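Long-range contacts in bacteriocin (Pseudomonas syringae pv. tomato, PDB 4FZL), which probably kills competing bacteria by degrading lipid II, the precursor of peptidoglycan, as a calcium-binding bacteriocin of the colicin M family: residues 6-17 with 37-46; 26-35 with 208-219. All blocks are in the same frame, centred on the assembly; numbering follows the deposited sequence.

Interaction 1 (6-17 with 37-46); sequences VATVLLLQGDLY and IQSKVALKTF
Tyr-17 presents one ring face to the edge of Phe-46, whose CZ stands over the centre of the tyrosine ring, 3.5 Å above its plane. The ring centroids lie 4.8 Å apart and the planes meet at 77°, which makes the pair T-shaped (edge-to-face). On the preceding helix 5-12, Leu-10 divides its methyls between two neighbours on helix 37-54. The side chains of Leu-10 and Val-41 cross at about a right angle, Leu-10 CD1 lying 3.9 Å from Val-41 CG1, while CD2 rests against the CA and CB of Ala-42. Val-6 meets Val-41 tip to tip, its CG1 3.6 Å from Val-41 CG1; an anti placement of CG1 relative to the backbone N (chi1 177°) aims that branch across the gap. The chain of Gln-38, bent beyond CG, brings its amide over Val-9, where OE1 lies 3.4 Å from Val-9 CG1 and NE2 is 3.5 Å from Val-9 CG2.

Thr-45 turns its hydroxyl back onto its own helix, donating from OG1 to Val-41 O at 2.8 Å. That oxygen also accepts from Thr-45 N, and the two donors arrive from opposite faces of the carbonyl plane. This intrahelical bond settles the hydroxyl beside Leu-10 CD1. Phe-98 extends the aromatic packing beyond Phe-46. For Val-6, Val-9 and Leu-10, the axes of segments 6-12 and 37-46, 10.5 Å apart and crossing at -58°, define an oblique helix-helix interface; with Tyr-17 it joins helices 5-12 and 14-17 to helix 37-54, and helix 59-70 adds Tyr-63 and Ile-70 to the cluster.

Interaction 2 (26-35 with 208-219); sequences FQDQARRDSF and LGENLTSLLSAV
Helices 26-33 and 210-216 approach to 9.5 Å between their segment axes and cross at 51°, with Gln-27 and Leu-212 lying close across the interface at one end and Phe-35 and Leu-215 at the other. Ser-34 takes a positive phi and leaves the first helix; Phe-35, also at positive phi, keeps its N bonded to Ala-30 O and sets its CB beside Leu-215 CB. Leu-216 CD1 sits over the middle of the Phe-35 ring in a CH-pi contact, 3.4 Å from the centroid and 8° off the normal.

Leu-212 splits its branches: CD1 packs 3.5 Å from Ala-30 CB, whereas CD2 comes to the edge of the Phe-26 ring, near its plane. Leu-215 reaches with CD1 to the backbone oxygen of Ala-30 and with CD2 to Ser-34. On the more solvent-exposed side, the side-chain amide of Asn-211 stacks on the guanidinium of Arg-31, the planes 18° apart and CG centred 3.7 Å above the guanidinium plane. The bend of Arg-31 at chi3 folds its charged end over that amide.

Water completes the polar side. One molecule accepts from Asn-211 ND2 at 2.7 Å and donates to Gln-27 O at 2.8 Å; a second accepts from Arg-31 NH1 and lies beside Glu-210 OE1. Met-105 of helix 96-106 touches Phe-35, Leu-216 and Val-219 on the apolar side. The chemistry is therefore graded: apolar and CH-pi contacts hold the buried part, while the more solvent-exposed side carries a flat stack and a water bridge, with the opposite charges of Arg-31 and Glu-210 probably adding a mild attraction.

How the interactions relate
The centres of interactions 1 and 2 are about 15 Å apart, on the same side of the chain's centre. Their segments alternate in sequence, 6-17, 26-35, 37-46 and 208-219; helix 22-33 follows helix 14-17 and precedes helix 37-54 after a short turn. The two contacts touch where Ser-39 OG probably hydrogen-bonds to Asp-33 OD1, at 2.7 Å, and Lys-40 CE packs on Phe-35 O. Helix 96-106 meets both, through Phe-98, edge-to-face with Phe-46, and through Met-105 on Phe-35. Together they bind the N-terminal helices into one helical body with helix 210-216, which comes late in the sequence, after strands 142-153, 167-178 and 184-197. Both lie away from the calcium site.

Interaction 1 (6-17 with 37-46)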
loop_
_atom_site.group_PDB
_atom_site.type_symbol
_atom_site.label_atom_id
_atom_site.label_comp_id
_atom_site.label_asym_id
_atom_site.label_seq_id
_atom_site.Cartn_x
_atom_site.Cartn_y
_atom_site.Cartn_z
ATOM N N VAL A 6 -18.041 -21.039 3.567
ATOM C CA VAL A 6 -17.283 -19.803 3.462
ATOM C C VAL A 6 -16.155 -19.974 2.479
ATOM O O VAL A 6 -15.994 -19.103 1.555
ATOM C CB VAL A 6 -16.763 -19.293 4.828
ATOM C CG1 VAL A 6 -15.896 -18.009 4.748
ATOM C CG2 VAL A 6 -17.945 -19.073 5.816
ATOM N N ALA A 7 -15.400 -21.071 2.595
ATOM C CA ALA A 7 -14.323 -21.317 1.635
ATOM C C ALA A 7 -14.885 -21.495 0.199
ATOM O O ALA A 7 -14.255 -21.070 -0.813
ATOM C CB ALA A 7 -13.485 -22.546 2.027
ATOM N N THR A 8 -16.027 -22.204 0.058
ATOM C CA THR A 8 -16.663 -22.362 -1.221
ATOM C C THR A 8 -16.941 -21.047 -1.957
ATOM O O THR A 8 -16.589 -20.891 -3.154
ATOM C CB THR A 8 -17.921 -23.227 -1.079
ATOM O OG1 THR A 8 -17.550 -24.505 -0.565
ATOM C CG2 THR A 8 -18.641 -23.418 -2.442
ATOM N N VAL A 9 -17.491 -20.096 -1.226
ATOM C CA VAL A 9 -17.782 -18.770 -1.741
ATOM C C VAL A 9 -16.465 -18.038 -2.073
ATOM O O VAL A 9 -16.317 -17.456 -3.154
ATOM C CB VAL A 9 -18.651 -17.966 -0.765
ATOM C CG1 VAL A 9 -18.604 -16.389 -1.015
ATOM C CG2 VAL A 9 -20.076 -18.576 -0.781
ATOM N N LEU A 10 -15.475 -18.146 -1.204
ATOM C CA LEU A 10 -14.199 -17.507 -1.550
ATOM C C LEU A 10 -13.700 -18.009 -2.923
ATOM O O LEU A 10 -13.225 -17.197 -3.712
ATOM C CB LEU A 10 -13.109 -17.696 -0.486
ATOM C CG LEU A 10 -13.310 -17.075 0.859
ATOM C CD1 LEU A 10 -12.246 -17.532 1.940
ATOM C CD2 LEU A 10 -13.248 -15.500 0.745
ATOM N N LEU A 11 -13.658 -19.324 -3.111
ATOM C CA LEU A 11 -13.117 -19.865 -4.351
ATOM C C LEU A 11 -13.969 -19.444 -5.518
ATOM O O LEU A 11 -13.414 -19.045 -6.498
ATOM C CB LEU A 11 -13.002 -21.380 -4.311
ATOM C CG LEU A 11 -11.851 -21.799 -3.368
ATOM C CD1 LEU A 11 -11.816 -23.336 -3.221
ATOM C CD2 LEU A 11 -10.506 -21.375 -4.007
ATOM N N LEU A 12 -15.298 -19.471 -5.376
ATOM C CA LEU A 12 -16.209 -18.979 -6.437
ATOM C C LEU A 12 -15.966 -17.499 -6.813
ATOM O O LEU A 12 -16.072 -17.140 -8.007
ATOM C CB LEU A 12 -17.686 -19.124 -6.046
ATOM C CG LEU A 12 -18.291 -20.519 -6.213
ATOM C CD1 LEU A 12 -19.681 -20.600 -5.575
ATOM C CD2 LEU A 12 -18.404 -20.975 -7.658
ATOM N N GLN A 13 -15.608 -16.681 -5.816
ATOM C CA GLN A 13 -15.412 -15.258 -6.015
ATOM C C GLN A 13 -13.964 -14.907 -6.429
ATOM O O GLN A 13 -13.639 -13.749 -6.641
ATOM C CB GLN A 13 -15.682 -14.568 -4.746
ATOM C CG GLN A 13 -17.079 -14.653 -4.141
ATOM C CD GLN A 13 -17.941 -13.479 -4.499
ATOM O OE1 GLN A 13 -18.210 -12.583 -3.640
ATOM N NE2 GLN A 13 -18.302 -13.405 -5.763
ATOM N N GLY A 14 -13.088 -15.906 -6.593
ATOM C CA GLY A 14 -11.703 -15.607 -6.961
ATOM C C GLY A 14 -11.511 -14.831 -8.266
ATOM O O GLY A 14 -10.646 -13.909 -8.298
ATOM N N ASP A 15 -12.281 -15.150 -9.308
ATOM C CA ASP A 15 -12.136 -14.481 -10.613
ATOM C C ASP A 15 -12.455 -12.983 -10.464
ATOM O O ASP A 15 -11.840 -12.099 -11.107
ATOM C CB ASP A 15 -13.040 -15.157 -11.636
ATOM C CG ASP A 15 -12.448 -16.441 -12.266
ATOM O OD1 ASP A 15 -11.240 -16.776 -12.059
ATOM O OD2 ASP A 15 -13.241 -17.148 -12.915
ATOM N N LEU A 16 -13.440 -12.670 -9.639
ATOM C CA LEU A 16 -13.829 -11.277 -9.418
ATOM C C LEU A 16 -12.891 -10.565 -8.449
ATOM O O LEU A 16 -12.521 -9.411 -8.718
ATOM C CB LEU A 16 -15.262 -11.230 -8.845
ATOM C CG LEU A 16 -16.397 -11.518 -9.852
ATOM C CD1 LEU A 16 -17.737 -11.656 -9.139
ATOM C CD2 LEU A 16 -16.444 -10.458 -11.014
ATOM N N TYR A 17 -12.517 -11.146 -7.276
ATOM C CA TYR A 17 -11.717 -10.415 -6.323
ATOM C C TYR A 17 -10.298 -10.254 -6.817
ATOM O O TYR A 17 -9.695 -9.258 -6.563
ATOM C CB TYR A 17 -11.699 -11.173 -5.003
ATOM C CG TYR A 17 -12.940 -11.122 -4.182
ATOM C CD1 TYR A 17 -13.669 -9.948 -4.101
ATOM C CD2 TYR A 17 -13.314 -12.164 -3.366
ATOM C CE1 TYR A 17 -14.735 -9.805 -3.237
ATOM C CE2 TYR A 17 -14.384 -12.004 -2.480
ATOM C CZ TYR A 17 -15.068 -10.815 -2.412
ATOM O OH TYR A 17 -16.130 -10.655 -1.530
ATOM N N ILE A 37 -19.684 -12.193 8.500
ATOM C CA ILE A 37 -18.614 -13.229 8.457
ATOM C C ILE A 37 -17.957 -13.346 7.090
ATOM O O ILE A 37 -16.731 -13.300 7.026
ATOM C CB ILE A 37 -19.107 -14.624 8.935
ATOM C CG1 ILE A 37 -19.484 -14.526 10.414
ATOM C CG2 ILE A 37 -18.091 -15.730 8.640
ATOM C CD1 ILE A 37 -20.281 -15.755 10.904
ATOM N N GLN A 38 -18.747 -13.542 6.028
ATOM C CA GLN A 38 -18.145 -13.693 4.744
ATOM C C GLN A 38 -17.291 -12.489 4.340
ATOM O O GLN A 38 -16.200 -12.656 3.793
ATOM C CB GLN A 38 -19.172 -13.968 3.680
ATOM C CG GLN A 38 -19.772 -15.314 3.820
ATOM C CD GLN A 38 -19.229 -16.344 2.823
ATOM O OE1 GLN A 38 -18.044 -16.333 2.386
ATOM N NE2 GLN A 38 -20.119 -17.224 2.438
ATOM N N SER A 39 -17.785 -11.293 4.613
ATOM C CA SER A 39 -17.026 -10.080 4.357
ATOM C C SER A 39 -15.713 -9.977 5.133
ATOM O O SER A 39 -14.635 -9.589 4.582
ATOM C CB SER A 39 -17.861 -8.817 4.637
ATOM O OG SER A 39 -18.948 -8.695 3.813
ATOM N N LYS A 40 -15.766 -10.357 6.404
ATOM C CA LYS A 40 -14.581 -10.251 7.290
ATOM C C LYS A 40 -13.583 -11.288 6.876
ATOM O O LYS A 40 -12.376 -11.026 6.810
ATOM C CB LYS A 40 -14.983 -10.372 8.746
ATOM C CG LYS A 40 -15.731 -9.136 9.285
ATOM C CD LYS A 40 -16.118 -9.367 10.728
ATOM C CE LYS A 40 -17.182 -8.411 11.235
ATOM N NZ LYS A 40 -17.812 -8.860 12.510
ATOM N N VAL A 41 -14.096 -12.470 6.565
ATOM C CA VAL A 41 -13.172 -13.554 6.137
ATOM C C VAL A 41 -12.525 -13.201 4.733
ATOM O O VAL A 41 -11.305 -13.391 4.546
ATOM C CB VAL A 41 -13.850 -14.944 6.065
ATOM C CG1 VAL A 41 -12.931 -16.014 5.416
ATOM C CG2 VAL A 41 -14.255 -15.355 7.474
ATOM N N ALA A 42 -13.315 -12.646 3.800
ATOM C CA ALA A 42 -12.761 -12.134 2.547
ATOM C C ALA A 42 -11.658 -11.100 2.810
ATOM O O ALA A 42 -10.556 -11.195 2.280
ATOM C CB ALA A 42 -13.858 -11.620 1.570
ATOM N N LEU A 43 -11.932 -10.122 3.690
ATOM C CA LEU A 43 -10.993 -9.045 3.901
ATOM C C LEU A 43 -9.674 -9.585 4.483
ATOM O O LEU A 43 -8.573 -9.206 4.066
ATOM C CB LEU A 43 -11.630 -7.999 4.820
ATOM C CG LEU A 43 -10.745 -6.784 5.080
ATOM C CD1 LEU A 43 -10.296 -6.059 3.814
ATOM C CD2 LEU A 43 -11.496 -5.788 5.972
ATOM N N LYS A 44 -9.786 -10.494 5.468
ATOM C CA LYS A 44 -8.615 -11.130 5.990
ATOM C C LYS A 44 -7.819 -11.997 4.998
ATOM O O LYS A 44 -6.594 -12.065 5.045
ATOM C CB LYS A 44 -8.948 -11.870 7.307
ATOM C CG LYS A 44 -9.241 -10.992 8.511
ATOM C CD LYS A 44 -9.400 -11.693 9.865
ATOM C CE LYS A 44 -10.747 -12.264 10.008
ATOM N NZ LYS A 44 -10.836 -12.930 11.368
ATOM N N THR A 45 -8.551 -12.622 4.080
ATOM C CA THR A 45 -7.921 -13.396 3.027
ATOM C C THR A 45 -7.157 -12.435 2.094
ATOM O O THR A 45 -6.057 -12.784 1.634
ATOM C CB THR A 45 -8.955 -14.251 2.262
ATOM O OG1 THR A 45 -9.590 -15.123 3.195
ATOM C CG2 THR A 45 -8.338 -15.034 1.008
ATOM N N PHE A 46 -7.793 -11.279 1.749
ATOM C CA PHE A 46 -7.077 -10.317 0.917
ATOM C C PHE A 46 -5.747 -9.925 1.595
ATOM O O PHE A 46 -4.717 -9.758 0.906
ATOM C CB PHE A 46 -7.875 -9.042 0.649
ATOM C CG PHE A 46 -9.214 -9.206 -0.004
ATOM C CD1 PHE A 46 -9.563 -10.318 -0.773
ATOM C CD2 PHE A 46 -10.154 -8.231 0.172
ATOM C CE1 PHE A 46 -10.809 -10.437 -1.284
ATOM C CE2 PHE A 46 -11.412 -8.309 -0.421
ATOM C CZ PHE A 46 -11.732 -9.445 -1.145
#

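Interaction 2 (26-35 with 208-219)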
loop_
_atom_site.group_PDB
_atom_site.type_symbol
_atom_site.label_atom_id
_atom_site.label_comp_id
_atom_site.label_asym_id
_atom_site.label_seq_id
_atom_site.Cartn_x
_atom_site.Cartn_y
_atom_site.Cartn_z
ATOM N N PHE A 26 -16.456 -6.614 -3.483
ATOM C CA PHE A 26 -16.414 -6.571 -2.072
ATOM C C PHE A 26 -17.485 -5.639 -1.465
ATOM O O PHE A 26 -18.126 -5.973 -0.437
ATOM C CB PHE A 26 -15.033 -6.164 -1.618
ATOM C CG PHE A 26 -14.917 -6.182 -0.139
ATOM C CD1 PHE A 26 -14.856 -7.430 0.486
ATOM C CD2 PHE A 26 -14.847 -5.030 0.639
ATOM C CE1 PHE A 26 -14.703 -7.453 1.861
ATOM C CE2 PHE A 26 -14.732 -5.093 1.988
ATOM C CZ PHE A 26 -14.660 -6.292 2.610
ATOM N N GLN A 27 -17.741 -4.500 -2.125
ATOM C CA GLN A 27 -18.806 -3.643 -1.705
ATOM C C GLN A 27 -20.144 -4.399 -1.728
ATOM O O GLN A 27 -20.963 -4.267 -0.890
ATOM C CB GLN A 27 -18.904 -2.415 -2.647
ATOM C CG GLN A 27 -17.785 -1.429 -2.446
ATOM C CD GLN A 27 -17.708 -0.325 -3.488
ATOM O OE1 GLN A 27 -17.205 0.828 -3.198
ATOM N NE2 GLN A 27 -18.052 -0.639 -4.638
ATOM N N ASP A 28 -20.377 -5.185 -2.753
ATOM C CA ASP A 28 -21.650 -5.909 -2.867
ATOM C C ASP A 28 -21.735 -6.972 -1.732
ATOM O O ASP A 28 -22.777 -7.171 -1.161
ATOM C CB ASP A 28 -21.765 -6.626 -4.205
ATOM C CG ASP A 28 -22.046 -5.697 -5.407
ATOM O OD1 ASP A 28 -22.460 -4.543 -5.250
ATOM O OD2 ASP A 28 -21.905 -6.150 -6.566
ATOM N N GLN A 29 -20.612 -7.651 -1.436
ATOM C CA GLN A 29 -20.616 -8.660 -0.428
ATOM C C GLN A 29 -20.910 -7.983 0.925
ATOM O O GLN A 29 -21.660 -8.483 1.740
ATOM C CB GLN A 29 -19.282 -9.430 -0.399
ATOM C CG GLN A 29 -19.094 -10.260 0.858
ATOM C CD GLN A 29 -20.018 -11.454 0.781
ATOM O OE1 GLN A 29 -19.733 -12.411 0.045
ATOM N NE2 GLN A 29 -21.104 -11.433 1.576
ATOM N N ALA A 30 -20.238 -6.880 1.190
ATOM C CA ALA A 30 -20.400 -6.201 2.469
ATOM C C ALA A 30 -21.852 -5.757 2.648
ATOM O O ALA A 30 -22.413 -5.874 3.719
ATOM C CB ALA A 30 -19.412 -5.031 2.643
ATOM N N ARG A 31 -22.454 -5.250 1.581
ATOM C CA ARG A 31 -23.838 -4.831 1.617
ATOM C C ARG A 31 -24.743 -6.019 1.939
ATOM O O ARG A 31 -25.684 -5.916 2.737
ATOM C CB ARG A 31 -24.262 -4.195 0.289
ATOM C CG ARG A 31 -25.723 -3.749 0.279
ATOM C CD ARG A 31 -26.092 -3.234 -1.103
ATOM N NE ARG A 31 -25.361 -1.997 -1.462
ATOM C CZ ARG A 31 -25.696 -0.743 -1.127
ATOM N NH1 ARG A 31 -26.755 -0.476 -0.366
ATOM N NH2 ARG A 31 -24.924 0.268 -1.531
ATOM N N ARG A 32 -24.442 -7.156 1.310
ATOM C CA ARG A 32 -25.297 -8.356 1.438
ATOM C C ARG A 32 -25.355 -8.912 2.888
ATOM O O ARG A 32 -26.420 -9.292 3.376
ATOM C CB ARG A 32 -24.902 -9.411 0.377
ATOM C CG ARG A 32 -25.486 -10.782 0.532
ATOM C CD ARG A 32 -25.430 -11.498 -0.822
ATOM N NE ARG A 32 -24.072 -11.528 -1.314
ATOM C CZ ARG A 32 -23.544 -10.813 -2.313
ATOM N NH1 ARG A 32 -24.254 -9.937 -3.031
ATOM N NH2 ARG A 32 -22.251 -11.001 -2.590
ATOM N N ASP A 33 -24.211 -8.922 3.576
ATOM C CA ASP A 33 -24.150 -9.531 4.922
ATOM C C ASP A 33 -23.878 -8.517 5.992
ATOM O O ASP A 33 -23.586 -8.875 7.152
ATOM C CB ASP A 33 -23.159 -10.710 4.983
ATOM C CG ASP A 33 -21.708 -10.295 4.971
ATOM O OD1 ASP A 33 -21.406 -9.088 4.801
ATOM O OD2 ASP A 33 -20.842 -11.192 5.179
ATOM N N SER A 34 -24.014 -7.236 5.656
ATOM C CA SER A 34 -23.760 -6.155 6.671
ATOM C C SER A 34 -22.379 -6.239 7.352
ATOM O O SER A 34 -22.253 -6.057 8.588
ATOM C CB SER A 34 -24.882 -5.995 7.728
ATOM O OG SER A 34 -26.063 -5.805 7.062
ATOM N N PHE A 35 -21.356 -6.335 6.489
ATOM C CA PHE A 35 -19.972 -6.529 6.943
ATOM C C PHE A 35 -19.933 -7.628 7.980
ATOM O O PHE A 35 -19.473 -7.453 9.088
ATOM C CB PHE A 35 -19.303 -5.238 7.458
ATOM C CG PHE A 35 -17.828 -5.369 7.559
ATOM C CD1 PHE A 35 -17.064 -5.612 6.424
ATOM C CD2 PHE A 35 -17.192 -5.293 8.757
ATOM C CE1 PHE A 35 -15.688 -5.791 6.511
ATOM C CE2 PHE A 35 -15.842 -5.459 8.833
ATOM C CZ PHE A 35 -15.078 -5.698 7.713
ATOM N N LEU A 208 -14.127 3.746 -0.384
ATOM C CA LEU A 208 -15.024 2.658 0.099
ATOM C C LEU A 208 -16.501 2.814 -0.308
ATOM O O LEU A 208 -17.217 1.805 -0.560
ATOM C CB LEU A 208 -14.966 2.499 1.605
ATOM C CG LEU A 208 -13.577 2.120 2.100
ATOM C CD1 LEU A 208 -13.584 2.096 3.610
ATOM C CD2 LEU A 208 -13.214 0.782 1.494
ATOM N N GLY A 209 -16.934 4.039 -0.495
ATOM C CA GLY A 209 -18.304 4.289 -0.894
ATOM C C GLY A 209 -19.205 4.465 0.328
ATOM O O GLY A 209 -18.820 4.202 1.476
ATOM N N GLU A 210 -20.450 4.890 0.075
ATOM C CA GLU A 210 -21.352 5.267 1.157
ATOM C C GLU A 210 -21.729 4.142 2.102
ATOM O O GLU A 210 -21.586 4.223 3.317
ATOM C CB GLU A 210 -22.627 5.949 0.579
ATOM C CG GLU A 210 -23.709 6.232 1.590
ATOM C CD GLU A 210 -24.623 5.025 1.853
ATOM O OE1 GLU A 210 -24.970 4.270 0.887
ATOM O OE2 GLU A 210 -25.028 4.845 3.031
ATOM N N ASN A 211 -22.058 3.027 1.500
ATOM C CA ASN A 211 -22.573 1.905 2.291
ATOM C C ASN A 211 -21.519 1.229 3.125
ATOM O O ASN A 211 -21.674 1.035 4.352
ATOM C CB ASN A 211 -23.257 0.910 1.380
ATOM C CG ASN A 211 -23.843 -0.279 2.130
ATOM O OD1 ASN A 211 -24.868 -0.142 2.806
ATOM N ND2 ASN A 211 -23.193 -1.440 2.018
ATOM N N LEU A 212 -20.383 0.971 2.493
ATOM C CA LEU A 212 -19.314 0.325 3.221
ATOM C C LEU A 212 -18.764 1.228 4.310
ATOM O O LEU A 212 -18.489 0.765 5.428
ATOM C CB LEU A 212 -18.290 -0.242 2.226
ATOM C CG LEU A 212 -17.098 -1.020 2.790
ATOM C CD1 LEU A 212 -17.528 -2.215 3.675
ATOM C CD2 LEU A 212 -16.206 -1.396 1.572
ATOM N N THR A 213 -18.642 2.515 4.005
ATOM C CA THR A 213 -18.133 3.453 5.040
ATOM C C THR A 213 -19.099 3.427 6.226
ATOM O O THR A 213 -18.682 3.340 7.404
ATOM C CB THR A 213 -17.972 4.863 4.499
ATOM O OG1 THR A 213 -17.126 4.813 3.338
ATOM C CG2 THR A 213 -17.526 5.870 5.633
ATOM N N SER A 214 -20.386 3.423 5.930
ATOM C CA SER A 214 -21.372 3.365 6.993
ATOM C C SER A 214 -21.222 2.090 7.894
ATOM O O SER A 214 -21.287 2.120 9.125
ATOM C CB SER A 214 -22.798 3.451 6.424
ATOM O OG SER A 214 -23.745 3.305 7.472
ATOM N N LEU A 215 -21.054 0.972 7.225
ATOM C CA LEU A 215 -20.929 -0.344 7.898
ATOM C C LEU A 215 -19.660 -0.397 8.765
ATOM O O LEU A 215 -19.628 -0.924 9.859
ATOM C CB LEU A 215 -20.886 -1.465 6.853
ATOM C CG LEU A 215 -22.222 -1.802 6.156
ATOM C CD1 LEU A 215 -21.989 -2.774 5.024
ATOM C CD2 LEU A 215 -23.261 -2.280 7.246
ATOM N N LEU A 216 -18.609 0.204 8.279
ATOM C CA LEU A 216 -17.347 0.119 8.989
ATOM C C LEU A 216 -17.254 1.198 10.104
ATOM O O LEU A 216 -16.402 1.164 10.993
ATOM C CB LEU A 216 -16.217 0.317 8.005
ATOM C CG LEU A 216 -15.370 -0.840 7.657
ATOM C CD1 LEU A 216 -16.065 -2.167 7.681
ATOM C CD2 LEU A 216 -14.886 -0.436 6.306
ATOM N N SER A 217 -18.155 2.167 10.062
ATOM C CA SER A 217 -18.113 3.252 11.056
ATOM C C SER A 217 -18.386 2.652 12.453
ATOM O O SER A 217 -18.043 3.246 13.452
ATOM C CB SER A 217 -19.160 4.316 10.735
ATOM O OG SER A 217 -20.490 3.787 10.885
ATOM N N ALA A 218 -19.038 1.480 12.474
ATOM C CA ALA A 218 -19.449 0.775 13.698
ATOM C C ALA A 218 -18.335 -0.136 14.248
ATOM O O ALA A 218 -18.395 -0.624 15.360
ATOM C CB ALA A 218 -20.682 -0.061 13.382
ATOM N N VAL A 219 -17.303 -0.340 13.462
ATOM C CA VAL A 219 -16.266 -1.300 13.798
ATOM C C VAL A 219 -15.058 -0.591 14.443
ATOM O O VAL A 219 -14.633 0.488 13.964
ATOM C CB VAL A 219 -15.865 -2.039 12.522
ATOM C CG1 VAL A 219 -14.659 -2.933 12.758
ATOM C CG2 VAL A 219 -17.106 -2.777 12.049
HETATM O O HOH W 1 -21.052 -1.724 0.371
HETATM O O HOH W 2 -26.633 2.372 1.192
#